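Local coordinates for branched-chain amino acid transport system substrate-binding protein (Rhodopseudomonas palustris, PDB 4JB0) that binds small lignin-derived aromatic acids such as ferulic acid, probably delivering them to an ABC transporter for uptake, at residues V75-V80 against S141-D146. Numbering follows the deposited sequence.
With FER (3-(4-hydroxy-3-methoxyphenyl)-2-propenoic acid), chain B.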
loop_
_atom_site.group_PDB
_atom_site.type_symbol
_atom_site.label_atom_id
_atom_site.label_comp_id
_atom_site.label_asym_id
_atom_site.label_seq_id
_atom_site.Cartn_x
_atom_site.Cartn_y
_atom_site.Cartn_z
ATOM N N VAL A 75 6.758 -2.597 4.301
ATOM C CA VAL A 75 5.959 -2.132 5.454
ATOM C C VAL A 75 6.432 -0.704 5.825
ATOM O O VAL A 75 7.464 -0.273 5.347
ATOM C CB VAL A 75 6.009 -3.124 6.664
ATOM C CG1 VAL A 75 5.145 -4.406 6.332
ATOM C CG2 VAL A 75 7.440 -3.553 6.938
ATOM N N THR A 76 5.695 0.022 6.646
ATOM C CA THR A 76 5.964 1.450 6.789
ATOM C C THR A 76 7.342 1.780 7.453
ATOM O O THR A 76 8.068 2.631 6.968
ATOM C CB THR A 76 4.809 2.145 7.527
ATOM O OG1 THR A 76 3.583 1.990 6.775
ATOM C CG2 THR A 76 5.164 3.712 7.718
ATOM N N PRO A 77 7.715 1.101 8.577
ATOM C CA PRO A 77 9.006 1.565 9.180
ATOM C C PRO A 77 10.270 1.485 8.275
ATOM O O PRO A 77 11.011 2.493 8.181
ATOM C CB PRO A 77 9.132 0.723 10.476
ATOM C CG PRO A 77 7.624 0.362 10.805
ATOM C CD PRO A 77 7.004 0.132 9.433
ATOM N N PRO A 78 10.504 0.348 7.542
ATOM C CA PRO A 78 11.664 0.394 6.663
ATOM C C PRO A 78 11.446 1.339 5.492
ATOM O O PRO A 78 12.427 1.824 4.932
ATOM C CB PRO A 78 11.826 -1.037 6.164
ATOM C CG PRO A 78 10.461 -1.637 6.340
ATOM C CD PRO A 78 9.901 -0.998 7.587
ATOM N N THR A 79 10.192 1.599 5.125
ATOM C CA THR A 79 9.911 2.515 4.016
ATOM C C THR A 79 10.329 3.947 4.367
ATOM O O THR A 79 10.930 4.655 3.566
ATOM C CB THR A 79 8.426 2.406 3.644
ATOM O OG1 THR A 79 8.231 1.072 3.167
ATOM C CG2 THR A 79 8.032 3.347 2.539
ATOM N N VAL A 80 9.974 4.360 5.572
ATOM C CA VAL A 80 10.462 5.630 6.125
ATOM C C VAL A 80 12.002 5.688 6.016
ATOM O O VAL A 80 12.574 6.699 5.573
ATOM C CB VAL A 80 10.074 5.721 7.613
ATOM C CG1 VAL A 80 10.952 6.832 8.299
ATOM C CG2 VAL A 80 8.576 5.996 7.719
ATOM N N SER A 141 1.778 -0.329 17.489
ATOM C CA SER A 141 2.519 0.735 18.203
ATOM C C SER A 141 3.687 1.268 17.336
ATOM O O SER A 141 4.874 1.202 17.703
ATOM C CB SER A 141 3.048 0.181 19.529
ATOM O OG SER A 141 3.690 -1.078 19.301
ATOM N N ASP A 142 3.368 1.731 16.143
ATOM C CA ASP A 142 4.389 2.281 15.235
ATOM C C ASP A 142 3.783 3.300 14.258
ATOM O O ASP A 142 2.602 3.623 14.387
ATOM C CB ASP A 142 5.267 1.186 14.556
ATOM C CG ASP A 142 4.547 0.380 13.475
ATOM O OD1 ASP A 142 4.932 -0.794 13.253
ATOM O OD2 ASP A 142 3.611 0.879 12.840
ATOM N N SER A 143 4.586 3.787 13.304
ATOM C CA SER A 143 4.144 4.830 12.373
ATOM C C SER A 143 2.898 4.459 11.506
ATOM O O SER A 143 2.116 5.355 11.161
ATOM C CB SER A 143 5.308 5.333 11.502
ATOM O OG SER A 143 5.990 4.242 10.855
ATOM N N TYR A 144 2.730 3.195 11.111
ATOM C CA TYR A 144 1.499 2.814 10.364
ATOM C C TYR A 144 0.288 2.896 11.285
ATOM O O TYR A 144 -0.738 3.423 10.889
ATOM C CB TYR A 144 1.597 1.384 9.827
ATOM C CG TYR A 144 0.440 0.941 8.922
ATOM C CD1 TYR A 144 0.195 1.576 7.690
ATOM C CD2 TYR A 144 -0.425 -0.109 9.319
ATOM C CE1 TYR A 144 -0.874 1.148 6.851
ATOM C CE2 TYR A 144 -1.511 -0.536 8.499
ATOM C CZ TYR A 144 -1.706 0.078 7.280
ATOM O OH TYR A 144 -2.719 -0.366 6.498
ATOM N N GLY A 145 0.444 2.341 12.507
ATOM C CA GLY A 145 -0.574 2.401 13.588
ATOM C C GLY A 145 -1.027 3.816 13.908
ATOM O O GLY A 145 -2.209 4.076 14.105
ATOM N N ASP A 146 -0.085 4.737 13.924
ATOM C CA ASP A 146 -0.372 6.130 14.209
ATOM C C ASP A 146 -1.076 6.791 13.000
ATOM O O ASP A 146 -1.982 7.581 13.173
ATOM C CB ASP A 146 0.947 6.907 14.447
ATOM C CG ASP A 146 1.746 6.434 15.682
ATOM O OD1 ASP A 146 1.212 5.794 16.558
ATOM O OD2 ASP A 146 2.949 6.753 15.767
HETATM C C4 FER B . -0.366 -1.455 1.435
HETATM C C5 FER B . -0.976 -0.922 2.561
HETATM C C6 FER B . -0.393 -1.166 3.798
HETATM C C3 FER B . 0.791 -2.209 1.529
HETATM C C2 FER B . 1.377 -2.446 2.776
HETATM C C1 FER B . 0.774 -1.912 3.914
HETATM C C10 FER B . 2.587 -3.532 0.534
HETATM C C7 FER B . 1.476 -2.214 5.189
HETATM C C8 FER B . 1.704 -1.311 6.146
HETATM C C9 FER B . 2.502 -1.689 7.342
HETATM O O1 FER B . 2.399 -2.826 7.883
HETATM O O2 FER B . 3.362 -0.847 7.720
HETATM O O4 FER B . -0.905 -1.224 0.229
HETATM O O3 FER B . 1.391 -2.726 0.403
#
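T76 and S143 meet across the ligand cleft of a two-lobed periplasmic binding protein, where the first turns of helices 76-89 and 143-158, one from each lobe, close over bound ferulate. Methyl CG2 of T76 presses on S143 OG at 3.3 Å; with chi1 -61° placing OG1 beside the backbone N, CG2 is anti to that N and reaches across to the serine. The backbone N of T76, at the start of its helix, donates to carboxylate O2 of ferulate at 2.7 Å, a fairly straight bond of 161°. T76 OG1 lies 3.0 Å from ferulate O2 and is also hydrogen-bonded with P98 O. Next to T76, P77 sets its ring atom CG 3.8 Å from D142 OD1, the oxygen that forms a salt bridge with R171; the same arginine also hydrogen-bonds the ligand. D142 caps its own helix through OD2, in a weak bond to Y144 N. Y144 turns one ring face to the propenoate, at a steep tilt to its plane, with its hydroxyl hydrogen-bonded to T219, and ferulate C8 sits 3.5 Å above the ring plane of Y144, over its centre.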